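Local coordinates for fimbrial protein MyfA (Yersinia enterocolitica, PDB 5LND) that builds Myf fimbriae as their major subunit, assembling into a protease-resistant homopolymer that is a probable virulence factor of pathogenic strains, at residues S1-I13 with T22-E34. Sequence-based numbering, arbitrary orientation.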
loop_
_atom_site.group_PDB
_atom_site.type_symbol
_atom_site.label_atom_id
_atom_site.label_comp_id
_atom_site.label_asym_id
_atom_site.label_seq_id
_atom_site.Cartn_x
_atom_site.Cartn_y
_atom_site.Cartn_z
ATOM N N SER B 1 -6.751 -36.594 -10.226
ATOM C CA SER B 1 -8.068 -36.263 -9.692
ATOM C C SER B 1 -8.030 -34.990 -8.839
ATOM O O SER B 1 -9.070 -34.475 -8.428
ATOM C CB SER B 1 -8.628 -37.436 -8.883
ATOM O OG SER B 1 -7.752 -37.813 -7.838
ATOM N N PHE B 2 -6.824 -34.493 -8.582
ATOM C CA PHE B 2 -6.619 -33.234 -7.866
ATOM C C PHE B 2 -6.723 -32.043 -8.815
ATOM O O PHE B 2 -6.086 -32.012 -9.876
ATOM C CB PHE B 2 -5.259 -33.241 -7.157
ATOM C CG PHE B 2 -4.658 -31.862 -6.932
ATOM C CD1 PHE B 2 -4.991 -31.113 -5.807
ATOM C CD2 PHE B 2 -3.725 -31.336 -7.824
ATOM C CE1 PHE B 2 -4.437 -29.858 -5.597
ATOM C CE2 PHE B 2 -3.167 -30.090 -7.610
ATOM C CZ PHE B 2 -3.523 -29.351 -6.499
ATOM N N SER B 3 -7.524 -31.064 -8.415
ATOM C CA SER B 3 -7.740 -29.873 -9.212
ATOM C C SER B 3 -7.979 -28.707 -8.278
ATOM O O SER B 3 -8.460 -28.890 -7.163
ATOM C CB SER B 3 -8.952 -30.049 -10.111
ATOM O OG SER B 3 -10.148 -29.887 -9.378
ATOM N N VAL B 4 -7.637 -27.505 -8.730
ATOM C CA VAL B 4 -7.889 -26.286 -7.965
ATOM C C VAL B 4 -8.511 -25.256 -8.896
ATOM O O VAL B 4 -8.160 -25.199 -10.067
ATOM C CB VAL B 4 -6.582 -25.709 -7.384
ATOM C CG1 VAL B 4 -6.855 -24.489 -6.530
ATOM C CG2 VAL B 4 -5.866 -26.752 -6.568
ATOM N N GLU B 5 -9.459 -24.467 -8.408
ATOM C CA GLU B 5 -9.860 -23.280 -9.156
ATOM C C GLU B 5 -9.876 -22.063 -8.260
ATOM O O GLU B 5 -10.432 -22.097 -7.173
ATOM C CB GLU B 5 -11.219 -23.439 -9.835
ATOM C CG GLU B 5 -11.736 -22.136 -10.494
ATOM C CD GLU B 5 -10.958 -21.696 -11.753
ATOM O OE1 GLU B 5 -9.718 -21.523 -11.703
ATOM O OE2 GLU B 5 -11.605 -21.493 -12.805
ATOM N N PHE B 6 -9.265 -20.987 -8.737
ATOM C CA PHE B 6 -9.165 -19.752 -7.980
ATOM C C PHE B 6 -9.461 -18.561 -8.891
ATOM O O PHE B 6 -8.737 -18.308 -9.854
ATOM C CB PHE B 6 -7.764 -19.634 -7.391
ATOM C CG PHE B 6 -7.584 -18.455 -6.489
ATOM C CD1 PHE B 6 -8.238 -18.395 -5.274
ATOM C CD2 PHE B 6 -6.743 -17.418 -6.846
ATOM C CE1 PHE B 6 -8.071 -17.320 -4.431
ATOM C CE2 PHE B 6 -6.563 -16.342 -6.005
ATOM C CZ PHE B 6 -7.231 -16.294 -4.795
ATOM N N LYS B 7 -10.534 -17.840 -8.587
ATOM C CA LYS B 7 -10.990 -16.751 -9.431
ATOM C C LYS B 7 -11.378 -15.572 -8.576
ATOM O O LYS B 7 -11.765 -15.742 -7.425
ATOM C CB LYS B 7 -12.211 -17.179 -10.243
ATOM C CG LYS B 7 -11.963 -18.325 -11.189
ATOM C CD LYS B 7 -13.084 -18.461 -12.207
ATOM C CE LYS B 7 -14.429 -18.622 -11.529
ATOM N NZ LYS B 7 -15.479 -19.062 -12.492
ATOM N N ALA B 8 -11.275 -14.376 -9.140
ATOM C CA ALA B 8 -11.814 -13.200 -8.482
ATOM C C ALA B 8 -13.326 -13.336 -8.537
ATOM O O ALA B 8 -13.864 -13.928 -9.473
ATOM C CB ALA B 8 -11.352 -11.929 -9.176
ATOM N N THR B 9 -14.019 -12.803 -7.539
ATOM C CA THR B 9 -15.470 -12.896 -7.519
ATOM C C THR B 9 -16.108 -11.878 -8.457
ATOM O O THR B 9 -15.417 -11.044 -9.037
ATOM C CB THR B 9 -16.021 -12.702 -6.131
ATOM O OG1 THR B 9 -15.511 -11.480 -5.596
ATOM C CG2 THR B 9 -15.640 -13.869 -5.228
ATOM N N GLU B 10 -17.431 -11.950 -8.595
ATOM C CA GLU B 10 -18.160 -11.127 -9.563
ATOM C C GLU B 10 -18.565 -9.766 -9.020
ATOM O O GLU B 10 -18.793 -8.835 -9.787
ATOM C CB GLU B 10 -19.400 -11.862 -10.081
ATOM C CG GLU B 10 -19.109 -12.894 -11.171
ATOM C CD GLU B 10 -20.352 -13.665 -11.587
ATOM O OE1 GLU B 10 -21.441 -13.355 -11.059
ATOM O OE2 GLU B 10 -20.242 -14.577 -12.437
ATOM N N ASN B 11 -18.649 -9.651 -7.700
ATOM C CA ASN B 11 -19.096 -8.403 -7.089
ATOM C C ASN B 11 -18.196 -7.200 -7.380
ATOM O O ASN B 11 -16.977 -7.314 -7.482
ATOM C CB ASN B 11 -19.352 -8.576 -5.587
ATOM C CG ASN B 11 -18.173 -9.161 -4.859
ATOM O OD1 ASN B 11 -17.757 -10.283 -5.136
ATOM N ND2 ASN B 11 -17.635 -8.412 -3.907
ATOM N N GLU B 12 -18.821 -6.046 -7.539
ATOM C CA GLU B 12 -18.098 -4.853 -7.934
ATOM C C GLU B 12 -17.553 -4.157 -6.702
ATOM O O GLU B 12 -18.272 -3.953 -5.732
ATOM C CB GLU B 12 -19.051 -3.938 -8.690
ATOM C CG GLU B 12 -18.467 -2.634 -9.180
ATOM C CD GLU B 12 -19.474 -1.840 -9.993
ATOM O OE1 GLU B 12 -19.905 -0.769 -9.520
ATOM O OE2 GLU B 12 -19.839 -2.294 -11.098
ATOM N N ILE B 13 -16.278 -3.803 -6.727
ATOM C CA ILE B 13 -15.721 -3.063 -5.614
ATOM C C ILE B 13 -15.293 -1.664 -6.056
ATOM O O ILE B 13 -14.675 -1.487 -7.113
ATOM C CB ILE B 13 -14.565 -3.819 -4.947
ATOM C CG1 ILE B 13 -14.967 -5.267 -4.659
ATOM C CG2 ILE B 13 -14.174 -3.146 -3.660
ATOM C CD1 ILE B 13 -13.924 -6.059 -3.906
ATOM N N THR B 22 -16.569 -7.987 2.213
ATOM C CA THR B 22 -16.715 -7.893 0.779
ATOM C C THR B 22 -15.858 -8.943 0.093
ATOM O O THR B 22 -14.636 -8.914 0.206
ATOM C CB THR B 22 -16.302 -6.497 0.306
ATOM O OG1 THR B 22 -17.112 -5.519 0.969
ATOM C CG2 THR B 22 -16.467 -6.362 -1.187
ATOM N N PRO B 23 -16.510 -9.884 -0.613
ATOM C CA PRO B 23 -15.891 -10.976 -1.376
ATOM C C PRO B 23 -14.939 -10.475 -2.454
ATOM O O PRO B 23 -15.240 -9.519 -3.170
ATOM C CB PRO B 23 -17.092 -11.682 -2.012
ATOM C CG PRO B 23 -18.218 -11.397 -1.071
ATOM C CD PRO B 23 -17.979 -9.992 -0.610
ATOM N N ALA B 24 -13.787 -11.125 -2.559
ATOM C CA ALA B 24 -12.773 -10.738 -3.531
ATOM C C ALA B 24 -12.314 -11.912 -4.389
ATOM O O ALA B 24 -12.093 -11.762 -5.591
ATOM C CB ALA B 24 -11.590 -10.098 -2.832
ATOM N N PHE B 25 -12.143 -13.068 -3.757
ATOM C CA PHE B 25 -11.691 -14.267 -4.452
ATOM C C PHE B 25 -12.500 -15.483 -4.034
ATOM O O PHE B 25 -12.987 -15.558 -2.906
ATOM C CB PHE B 25 -10.213 -14.557 -4.160
ATOM C CG PHE B 25 -9.255 -13.529 -4.696
ATOM C CD1 PHE B 25 -9.092 -13.345 -6.063
ATOM C CD2 PHE B 25 -8.487 -12.771 -3.829
ATOM C CE1 PHE B 25 -8.201 -12.399 -6.546
ATOM C CE2 PHE B 25 -7.590 -11.841 -4.310
ATOM C CZ PHE B 25 -7.452 -11.656 -5.670
ATOM N N HIS B 26 -12.622 -16.438 -4.949
ATOM C CA HIS B 26 -13.248 -17.710 -4.632
ATOM C C HIS B 26 -12.321 -18.857 -4.999
ATOM O O HIS B 26 -11.748 -18.873 -6.091
ATOM C CB HIS B 26 -14.578 -17.860 -5.359
ATOM C CG HIS B 26 -15.307 -19.125 -5.027
ATOM N ND1 HIS B 26 -15.893 -19.350 -3.799
ATOM C CD2 HIS B 26 -15.555 -20.233 -5.768
ATOM C CE1 HIS B 26 -16.469 -20.539 -3.797
ATOM N NE2 HIS B 26 -16.279 -21.095 -4.981
ATOM N N LEU B 27 -12.190 -19.812 -4.082
ATOM C CA LEU B 27 -11.262 -20.920 -4.246
ATOM C C LEU B 27 -11.988 -22.245 -4.145
ATOM O O LEU B 27 -12.858 -22.409 -3.294
ATOM C CB LEU B 27 -10.185 -20.853 -3.161
ATOM C CG LEU B 27 -9.336 -22.113 -2.974
ATOM C CD1 LEU B 27 -8.419 -22.327 -4.137
ATOM C CD2 LEU B 27 -8.555 -22.018 -1.694
ATOM N N VAL B 28 -11.639 -23.187 -5.018
ATOM C CA VAL B 28 -12.189 -24.536 -4.953
ATOM C C VAL B 28 -11.076 -25.567 -5.020
ATOM O O VAL B 28 -10.360 -25.645 -6.013
ATOM C CB VAL B 28 -13.180 -24.804 -6.099
ATOM C CG1 VAL B 28 -13.759 -26.194 -5.972
ATOM C CG2 VAL B 28 -14.290 -23.780 -6.075
ATOM N N MET B 29 -10.934 -26.359 -3.963
ATOM C CA MET B 29 -9.906 -27.392 -3.912
ATOM C C MET B 29 -10.559 -28.777 -3.916
ATOM O O MET B 29 -11.263 -29.142 -2.975
ATOM C CB MET B 29 -9.025 -27.210 -2.667
ATOM C CG MET B 29 -8.265 -25.887 -2.604
ATOM S SD MET B 29 -7.499 -25.536 -1.015
ATOM C CE MET B 29 -8.930 -25.187 -0.010
ATOM N N SER B 30 -10.314 -29.543 -4.976
ATOM C CA SER B 30 -10.986 -30.824 -5.159
ATOM C C SER B 30 -10.076 -32.048 -5.175
ATOM O O SER B 30 -8.963 -32.006 -5.703
ATOM C CB SER B 30 -11.817 -30.803 -6.440
ATOM O OG SER B 30 -12.884 -29.889 -6.328
ATOM N N ASP B 31 -10.583 -33.130 -4.580
ATOM C CA ASP B 31 -10.053 -34.481 -4.762
ATOM C C ASP B 31 -10.965 -35.512 -4.117
ATOM O O ASP B 31 -11.339 -35.375 -2.957
ATOM C CB ASP B 31 -8.653 -34.628 -4.179
ATOM C CG ASP B 31 -7.918 -35.815 -4.761
ATOM O OD1 ASP B 31 -8.547 -36.605 -5.492
ATOM O OD2 ASP B 31 -6.711 -35.963 -4.493
ATOM N N SER B 32 -11.302 -36.554 -4.869
ATOM C CA SER B 32 -12.097 -37.659 -4.340
ATOM C C SER B 32 -11.204 -38.736 -3.744
ATOM O O SER B 32 -11.680 -39.630 -3.052
ATOM C CB SER B 32 -12.964 -38.262 -5.435
ATOM O OG SER B 32 -12.186 -38.617 -6.565
ATOM N N GLY B 33 -9.907 -38.648 -4.021
ATOM C CA GLY B 33 -8.940 -39.532 -3.400
ATOM C C GLY B 33 -8.820 -39.205 -1.929
ATOM O O GLY B 33 -9.141 -38.093 -1.512
ATOM N N GLU B 34 -8.365 -40.170 -1.136
ATOM C CA GLU B 34 -8.297 -39.996 0.312
ATOM C C GLU B 34 -7.213 -38.990 0.716
ATOM O O GLU B 34 -6.072 -39.085 0.265
ATOM C CB GLU B 34 -8.052 -41.344 0.994
ATOM C CG GLU B 34 -8.118 -41.291 2.517
ATOM C CD GLU B 34 -7.456 -42.481 3.195
ATOM O OE1 GLU B 34 -6.573 -43.117 2.584
ATOM O OE2 GLU B 34 -7.812 -42.771 4.352
HETATM O O HOH W 1 -11.557 -27.666 -7.832
#
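F6 and L27 face each other as a non-hydrogen-bonded pair in the antiparallel ladder of strands 3-8 and 22-30. F6 CB leaves the strand on the side that also carries V4, L27 and M29; with CG anti to the backbone N (chi1 -175°), CD1 is put 3.6 Å from H26 O and 3.8 Å from L27 CB, which lies in the ring plane at its edge. CE1 comes to 3.5 Å from F25 CB, CE2 to 3.9 Å from F25 CD1 over one face of that ring, and CZ to 3.4 Å from F25 CG. The F6 and F25 ring planes differ by 30° and are slid apart, an offset pair with little overlap. A126 of strand 118-130 touches both phenylalanines, placing them within the Ig-like sandwich.

A8 with F25 is the last bridge; on its other side strand 22-30 has a classic beta bulge, A24 and F25 both facing F86 of strand 81-88. The T9 amide reaches A24 O from 57° above the carbonyl plane. N11 ND2 donates to P23 O at 2.7 Å, almost in its own amide plane, and T9 OG1 donates to N11 OD1 at 2.6 Å; together they fix the amide's rotation. The chemistry implies a two-sided sheet edge, apolar toward the sandwich interior and largely polar on the face of S3, E5, K7, H26 and S30, where V28 also lies and a water joins S3 OG, S30 OG and V28 O.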